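Local coordinates for RNA-dependent RNA Polymerase (Bombyx mori cytoplasmic polyhedrosis virus, PDB 6TZ0) that catalyses RNA-templated RNA synthesis, serving viral transcription and genome replication as the RNA-dependent RNA polymerase of a double-stranded RNA virus, at the interface of chains A and B. Sequence-based numbering; all coordinates share one arbitrary frame. Chains: chain A, RNA-dependent RNA Polymerase; chain B, Viral structural protein 4.

Contact 1: the interface of chains A and B. Residues chain A 366, 368, 557-558, 561; chain B 535-541.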
# COMPACT_ATOMS: atom_id res chain seq x y z
N VAL A 366 -18.62 18.93 -3.21
CA VAL A 366 -19.49 17.77 -3.16
C VAL A 366 -20.34 17.87 -1.90
O VAL A 366 -19.81 18.10 -0.81
CB VAL A 366 -18.67 16.47 -3.19
CG1 VAL A 366 -19.56 15.26 -3.04
CG2 VAL A 366 -17.90 16.39 -4.49
N ARG A 368 -23.82 16.44 0.60
CA ARG A 368 -24.05 15.29 1.47
C ARG A 368 -25.31 14.54 1.09
O ARG A 368 -26.22 15.09 0.47
CB ARG A 368 -24.12 15.77 2.93
CG ARG A 368 -25.13 16.84 3.25
CD ARG A 368 -26.37 16.33 3.92
NE ARG A 368 -26.08 15.58 5.14
CZ ARG A 368 -25.81 16.11 6.32
NH1 ARG A 368 -25.76 17.42 6.48
NH2 ARG A 368 -25.57 15.32 7.36
N THR A 557 -13.77 14.75 2.17
CA THR A 557 -14.52 13.96 3.14
C THR A 557 -15.90 13.60 2.59
O THR A 557 -16.39 12.46 2.75
CB THR A 557 -14.64 14.75 4.44
OG1 THR A 557 -13.36 15.31 4.76
CG2 THR A 557 -15.02 13.85 5.58
N ASN A 558 -16.52 14.55 1.89
CA ASN A 558 -17.80 14.31 1.24
C ASN A 558 -17.68 13.32 0.09
O ASN A 558 -18.64 12.62 -0.22
CB ASN A 558 -18.38 15.62 0.76
CG ASN A 558 -18.75 16.54 1.89
OD1 ASN A 558 -19.26 16.10 2.90
ND2 ASN A 558 -18.51 17.83 1.71
N ASP A 561 -17.91 10.06 1.54
CA ASP A 561 -19.28 9.72 1.91
C ASP A 561 -20.06 9.02 0.80
O ASP A 561 -21.01 8.28 1.11
CB ASP A 561 -20.00 10.99 2.35
CG ASP A 561 -21.11 10.72 3.34
OD1 ASP A 561 -21.33 9.55 3.70
OD2 ASP A 561 -21.75 11.69 3.78
N TYR B 535 -25.09 23.54 6.35
CA TYR B 535 -25.58 22.21 6.71
C TYR B 535 -25.49 21.25 5.54
O TYR B 535 -25.11 20.09 5.71
CB TYR B 535 -27.02 22.30 7.21
CG TYR B 535 -27.64 20.95 7.46
CD1 TYR B 535 -27.28 20.21 8.57
CD2 TYR B 535 -28.57 20.41 6.59
CE1 TYR B 535 -27.83 18.97 8.81
CE2 TYR B 535 -29.12 19.18 6.81
CZ TYR B 535 -28.74 18.46 7.92
OH TYR B 535 -29.30 17.22 8.15
N ARG B 536 -25.82 21.73 4.34
CA ARG B 536 -25.68 20.91 3.14
C ARG B 536 -24.23 20.60 2.82
O ARG B 536 -23.95 19.63 2.12
CB ARG B 536 -26.40 21.62 1.98
CG ARG B 536 -26.48 20.88 0.65
CD ARG B 536 -27.43 21.59 -0.30
NE ARG B 536 -27.50 20.96 -1.61
CZ ARG B 536 -26.81 21.36 -2.67
NH1 ARG B 536 -26.01 22.41 -2.57
NH2 ARG B 536 -26.92 20.73 -3.82
N LEU B 537 -23.28 21.38 3.34
CA LEU B 537 -21.88 21.05 3.15
C LEU B 537 -21.20 20.41 4.36
O LEU B 537 -20.02 20.09 4.27
CB LEU B 537 -21.11 22.31 2.75
CG LEU B 537 -21.41 22.91 1.39
CD1 LEU B 537 -20.66 24.20 1.30
CD2 LEU B 537 -20.97 21.94 0.31
N LEU B 538 -21.90 20.22 5.47
CA LEU B 538 -21.29 19.68 6.69
C LEU B 538 -22.06 18.46 7.19
O LEU B 538 -23.07 18.60 7.89
CB LEU B 538 -21.23 20.74 7.79
CG LEU B 538 -20.64 20.42 9.18
CD1 LEU B 538 -19.16 20.11 9.11
CD2 LEU B 538 -20.89 21.54 10.15
N PRO B 539 -21.61 17.26 6.86
CA PRO B 539 -22.12 16.06 7.52
C PRO B 539 -21.46 15.88 8.89
O PRO B 539 -20.64 16.69 9.32
CB PRO B 539 -21.70 14.94 6.58
CG PRO B 539 -21.43 15.58 5.31
CD PRO B 539 -20.91 16.93 5.62
N ALA B 540 -21.82 14.80 9.55
CA ALA B 540 -21.20 14.43 10.82
C ALA B 540 -20.14 13.35 10.60
O ALA B 540 -20.24 12.24 11.10
CB ALA B 540 -22.26 13.97 11.81
N LEU B 541 -19.11 13.70 9.84
CA LEU B 541 -18.08 12.75 9.47
C LEU B 541 -16.83 12.86 10.33
O LEU B 541 -15.92 12.04 10.17
CB LEU B 541 -17.72 12.91 7.99
CG LEU B 541 -18.88 12.55 7.06
CD1 LEU B 541 -18.57 12.80 5.60
CD2 LEU B 541 -19.30 11.11 7.25
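The guanidinium nitrogen NH1 of A:Arg368 is gripped in two ways: a weak, strongly bent hydrogen bond (119° at H) to the carbonyl O of B:Tyr535, and a cation-pi contact with the same residue's ring. The hydrogen bond measures 2.9 Å from A:Arg368 NH1 to B:Tyr535 O. Over the phenol face, A:Arg368 NH1 lies 3.5 Å from the ring centroid of B:Tyr535, displaced toward the rim. The carbonyl O of B:Leu538 is a further polar neighbour, 3.3 Å from A:Arg368 NH1. The C-terminal end of helix 524-537 and the residue after it present carbonyl oxygens, which would suit the positive charge.

A crowded first torsion (chi1 55°), with CG between the backbone N and the carbonyl carbon, and bends at chi2 and chi3 bring the guanidinium between the hydroxyl OH of B:Tyr535, toward the rim of one face, and CB of B:Pro539 on the other. The proline ring slides antiparallel along the arginine stem and crosses A:Asn558 obliquely. This side-chain-into-linker interface probably helps hold the linker between helix 524-537 and strand 543-545 of chain B against a polymerase loop and the first turns of helix 557-573. There B:Leu541 passes A:Thr557 in the opposite sense, its methyl CD1 3.7 Å from the threonine methyl CG2.

Contact 2: the interface of chains A and B. Residues chain A 454-455, 457-458, 932-933, 935-936, 939; chain B 63-68.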
# COMPACT_ATOMS: atom_id res chain seq x y z
N ALA A 454 -0.38 -10.74 18.21
CA ALA A 454 -0.22 -11.79 19.22
C ALA A 454 0.05 -11.22 20.60
O ALA A 454 -0.24 -11.87 21.61
CB ALA A 454 0.90 -12.74 18.80
N VAL A 455 0.61 -10.01 20.68
CA VAL A 455 0.91 -9.42 21.98
C VAL A 455 -0.35 -8.86 22.63
O VAL A 455 -0.63 -9.12 23.81
CB VAL A 455 2.01 -8.35 21.82
CG1 VAL A 455 2.09 -7.46 23.02
CG2 VAL A 455 3.35 -9.03 21.66
N ALA A 457 -3.49 -9.64 22.11
CA ALA A 457 -4.61 -10.50 21.78
C ALA A 457 -5.64 -10.57 22.90
O ALA A 457 -6.78 -10.99 22.65
CB ALA A 457 -4.12 -11.91 21.47
N ARG A 458 -5.28 -10.16 24.12
CA ARG A 458 -6.22 -10.19 25.22
C ARG A 458 -7.29 -9.11 25.11
O ARG A 458 -8.30 -9.18 25.80
CB ARG A 458 -5.49 -10.03 26.55
CG ARG A 458 -4.96 -8.64 26.79
CD ARG A 458 -4.16 -8.56 28.07
NE ARG A 458 -2.87 -9.23 27.95
CZ ARG A 458 -2.00 -9.38 28.94
NH1 ARG A 458 -2.28 -8.88 30.14
NH2 ARG A 458 -0.86 -10.00 28.74
N GLU A 932 3.65 -19.03 24.10
CA GLU A 932 2.55 -18.32 24.74
C GLU A 932 1.89 -17.33 23.79
O GLU A 932 0.66 -17.25 23.73
CB GLU A 932 3.06 -17.62 26.00
CG GLU A 932 1.97 -16.92 26.78
CD GLU A 932 2.46 -16.40 28.11
OE1 GLU A 932 3.65 -16.60 28.43
OE2 GLU A 932 1.65 -15.78 28.83
N LEU A 933 2.69 -16.59 23.01
CA LEU A 933 2.13 -15.64 22.06
C LEU A 933 1.37 -16.34 20.94
O LEU A 933 0.29 -15.89 20.56
CB LEU A 933 3.23 -14.76 21.47
CG LEU A 933 3.91 -13.73 22.37
CD1 LEU A 933 5.01 -13.04 21.60
CD2 LEU A 933 2.93 -12.72 22.90
N THR A 935 -0.02 -19.40 21.08
CA THR A 935 -1.20 -20.02 21.68
C THR A 935 -2.30 -18.98 21.92
O THR A 935 -3.48 -19.26 21.70
CB THR A 935 -0.81 -20.71 22.98
OG1 THR A 935 0.24 -21.65 22.73
CG2 THR A 935 -1.98 -21.45 23.59
N SER A 936 -1.91 -17.78 22.34
CA SER A 936 -2.90 -16.72 22.52
C SER A 936 -3.42 -16.21 21.18
O SER A 936 -4.58 -15.79 21.09
CB SER A 936 -2.31 -15.58 23.33
OG SER A 936 -1.29 -14.93 22.61
N GLN A 939 -6.44 -18.18 19.49
CA GLN A 939 -7.75 -18.12 20.10
C GLN A 939 -8.61 -17.00 19.54
O GLN A 939 -9.53 -16.54 20.22
CB GLN A 939 -7.62 -17.95 21.61
CG GLN A 939 -6.74 -18.98 22.27
CD GLN A 939 -7.07 -20.38 21.83
OE1 GLN A 939 -6.25 -21.05 21.20
NE2 GLN A 939 -8.27 -20.83 22.14
N HIS B 63 -1.98 -17.15 30.92
CA HIS B 63 -1.66 -17.24 29.50
C HIS B 63 -2.00 -15.93 28.82
O HIS B 63 -3.04 -15.84 28.16
CB HIS B 63 -2.40 -18.39 28.85
CG HIS B 63 -2.03 -19.74 29.38
ND1 HIS B 63 -2.69 -20.33 30.43
CD2 HIS B 63 -1.06 -20.61 29.00
CE1 HIS B 63 -2.15 -21.51 30.68
NE2 HIS B 63 -1.15 -21.70 29.83
N ASN B 64 -1.11 -14.94 28.96
CA ASN B 64 -1.11 -13.70 28.18
C ASN B 64 -2.43 -12.92 28.29
O ASN B 64 -2.80 -12.17 27.38
CB ASN B 64 -0.77 -14.00 26.71
CG ASN B 64 -0.20 -12.81 25.97
OD1 ASN B 64 0.01 -11.75 26.55
ND2 ASN B 64 0.02 -12.97 24.68
N GLY B 65 -3.15 -13.08 29.39
CA GLY B 65 -4.44 -12.43 29.52
C GLY B 65 -5.57 -13.04 28.72
O GLY B 65 -6.61 -12.40 28.56
N THR B 66 -5.40 -14.25 28.19
CA THR B 66 -6.40 -14.90 27.36
C THR B 66 -6.83 -16.22 27.96
O THR B 66 -6.19 -16.76 28.87
CB THR B 66 -5.88 -15.14 25.93
OG1 THR B 66 -4.74 -16.01 25.99
CG2 THR B 66 -5.50 -13.85 25.26
N LEU B 67 -7.93 -16.76 27.43
CA LEU B 67 -8.42 -18.07 27.80
C LEU B 67 -8.17 -19.05 26.66
O LEU B 67 -8.30 -18.69 25.48
CB LEU B 67 -9.91 -18.02 28.14
CG LEU B 67 -10.22 -17.20 29.39
CD1 LEU B 67 -11.71 -17.02 29.56
CD2 LEU B 67 -9.63 -17.86 30.62
N ILE B 68 -7.83 -20.29 27.00
CA ILE B 68 -7.25 -21.21 26.03
C ILE B 68 -8.32 -21.86 25.16
O ILE B 68 -8.04 -22.28 24.03
CB ILE B 68 -6.36 -22.22 26.78
CG1 ILE B 68 -5.31 -21.47 27.57
CG2 ILE B 68 -5.61 -23.16 25.84
CD1 ILE B 68 -4.39 -20.64 26.70
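B:Asn64, in the loop between helices 41-60 and 70-79, is the side chain that plugs into the polymerase. It crosses A:Glu932 obliquely, with B:Asn64 CB 3.7 Å from A:Glu932 OE2 and packed on the glutamate CG and on CB of A:Ser936. With CG anti to the backbone N (chi1 -157°), the amide is carried inward between helix 927-937 and the segment 454-458. At the tip, OD1 accepts a hydrogen bond from the guanidinium of A:Arg458, with NH2 2.9 Å from B:Asn64 OD1. The donor approaches in the carbonyl plane, on a lone pair, although guanidinium and amide planes stand 85° apart. On the other branch, B:Asn64 ND2 donates to the hydroxyl OG of A:Ser936 at 3.1 Å, close to the amide plane, and more weakly to the carbonyl O of A:Ala454. Both ends of the amide are therefore engaged, which fixes its flip.

A:Ser936 OG is itself set by donating to A:Leu933 O, 2.8 Å away, one turn back in its helix. Behind the tip, B:Thr66 OG1 bonds to B:His63 O at 2.8 Å and ties the loop into a turn, while its methyl CG2 packs on CA of A:Arg458. A:Glu932 OE2 sits 2.9 Å from the backbone N of B:Asn64, whose N-H points elsewhere; at 6.5 Å from ND1 of B:His63 it could at most weakly favour a charged histidine. This loop-in-groove interface probably helps to dock viral structural protein 4 on the polymerase.

Contact 3: the interface of chains A and B. Residues chain A 361-365; chain B 456-457, 460-461, 493.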
# COMPACT_ATOMS: atom_id res chain seq x y z
N ILE A 361 -8.71 20.95 -3.62
CA ILE A 361 -10.10 21.05 -4.05
C ILE A 361 -10.18 21.49 -5.50
O ILE A 361 -9.64 22.53 -5.87
CB ILE A 361 -10.84 22.10 -3.21
CG1 ILE A 361 -11.36 21.48 -1.92
CG2 ILE A 361 -11.98 22.72 -4.01
CD1 ILE A 361 -11.30 22.42 -0.74
N GLU A 362 -10.88 20.72 -6.32
CA GLU A 362 -11.00 21.04 -7.74
C GLU A 362 -12.43 21.09 -8.26
O GLU A 362 -13.27 20.29 -7.85
CB GLU A 362 -10.21 20.03 -8.57
CG GLU A 362 -8.80 19.78 -8.09
CD GLU A 362 -7.86 20.92 -8.43
OE1 GLU A 362 -7.70 21.21 -9.64
OE2 GLU A 362 -7.28 21.52 -7.50
N GLN A 363 -12.69 22.08 -9.12
CA GLN A 363 -13.97 22.27 -9.84
C GLN A 363 -15.22 22.72 -9.08
O GLN A 363 -15.88 23.67 -9.48
CB GLN A 363 -14.31 21.09 -10.77
CG GLN A 363 -13.12 20.49 -11.53
CD GLN A 363 -12.87 21.17 -12.85
OE1 GLN A 363 -13.56 22.12 -13.21
NE2 GLN A 363 -11.89 20.68 -13.59
N ARG A 364 -15.54 22.03 -8.00
CA ARG A 364 -16.76 22.27 -7.23
C ARG A 364 -16.82 21.42 -5.98
O ARG A 364 -16.12 20.42 -5.84
CB ARG A 364 -18.06 22.01 -8.01
CG ARG A 364 -18.17 20.67 -8.63
CD ARG A 364 -19.42 20.70 -9.45
NE ARG A 364 -19.42 21.89 -10.31
CZ ARG A 364 -18.78 21.99 -11.47
NH1 ARG A 364 -18.08 20.97 -11.94
NH2 ARG A 364 -18.85 23.11 -12.16
N LEU A 365 -17.73 21.81 -5.09
CA LEU A 365 -17.89 21.16 -3.81
C LEU A 365 -18.91 20.03 -3.90
O LEU A 365 -19.94 20.15 -4.56
CB LEU A 365 -18.33 22.17 -2.76
CG LEU A 365 -17.36 23.33 -2.57
CD1 LEU A 365 -17.98 24.34 -1.64
CD2 LEU A 365 -16.05 22.83 -2.03
N LEU B 456 -18.67 30.06 -3.08
CA LEU B 456 -17.75 29.54 -2.07
C LEU B 456 -16.49 28.93 -2.68
O LEU B 456 -15.41 29.04 -2.09
CB LEU B 456 -18.44 28.50 -1.18
CG LEU B 456 -19.46 28.94 -0.14
CD1 LEU B 456 -20.15 27.74 0.43
CD2 LEU B 456 -18.79 29.69 0.96
N ILE B 457 -16.62 28.28 -3.83
CA ILE B 457 -15.51 27.51 -4.40
C ILE B 457 -14.35 28.40 -4.86
O ILE B 457 -13.20 27.96 -4.86
CB ILE B 457 -16.04 26.60 -5.53
CG1 ILE B 457 -15.00 25.59 -6.01
CG2 ILE B 457 -16.50 27.40 -6.72
CD1 ILE B 457 -14.63 24.60 -5.00
N LEU B 460 -11.50 28.73 -2.17
CA LEU B 460 -10.86 27.53 -1.67
C LEU B 460 -10.10 26.79 -2.76
O LEU B 460 -9.46 25.77 -2.47
CB LEU B 460 -11.89 26.57 -1.06
CG LEU B 460 -12.47 26.80 0.34
CD1 LEU B 460 -13.49 27.91 0.39
CD2 LEU B 460 -13.10 25.52 0.84
N GLU B 461 -10.13 27.28 -3.99
CA GLU B 461 -9.69 26.51 -5.14
C GLU B 461 -8.19 26.62 -5.39
O GLU B 461 -7.58 25.69 -5.92
CB GLU B 461 -10.46 26.99 -6.38
CG GLU B 461 -10.33 26.12 -7.60
CD GLU B 461 -11.16 26.64 -8.75
OE1 GLU B 461 -11.78 27.71 -8.60
OE2 GLU B 461 -11.20 25.97 -9.81
N ALA B 493 -15.25 21.09 3.73
CA ALA B 493 -14.34 21.35 2.63
C ALA B 493 -13.21 22.27 3.02
O ALA B 493 -12.24 22.41 2.27
CB ALA B 493 -15.10 21.93 1.44
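Loop 361-365 of chain A runs past the C-terminal end of helix 442-457 in chain B, the following loop at B:Leu460 and B:Glu461, and the 3-10 helix 492-496. In this reovirus-family RNA-dependent RNA polymerase, the loop comes between helix 349-356 and strand 370-372, and the patch it forms is an apolar knob-and-groove interface that probably helps seat the partner protein.

The knob is B:Ile457. Its CG1 is anti to the backbone N (chi1 -170°), and the delta methyl bends on (chi2 65°) into the groove between A:Ile361 and A:Leu365. Tip to flank, B:Ile457 CD1 meets the branch methyl CG2 of A:Ile361 at 3.4 Å. On the other side the same CD1 lies 3.7 Å from A:Leu365 CD2. Both polymerase side chains slide past the isoleucine in the opposite direction, and its CG1 stem passes near CA of A:Arg364.

A:Leu365, with CG anti to the carbonyl carbon, beside the backbone N (chi1 -59°), also sets CD2 against CB of B:Ala493, 3.7 Å apart. The long branch of A:Ile361 reaches further, crossing B:Leu460 obliquely with CD1 3.9 Å from the leucine CD2. A:Glu362 OE1 and B:Glu461 OE2 stand 5.9 Å apart, like charges that could repel mildly.

Contacts 1 and 3 are neighbours, their C-alpha centres about 14 Å apart, and they share one continuous stretch of polymerase chain: the loop of contact 3 runs into A:Val366 and A:Arg368 of contact 1. The C-alpha centre of contact 2 lies about 42 Å and 50 Å from those of contacts 1 and 3; this contact uses other elements of both chains. Such widely spaced attachment probably fixes the relative orientation of the two proteins. Contact 1 takes in the first turns of helix 557-573, shortly after the motif A aspartates A:Asp547 and A:Asp552, so binding there could influence catalysis, though the structure alone does not show this.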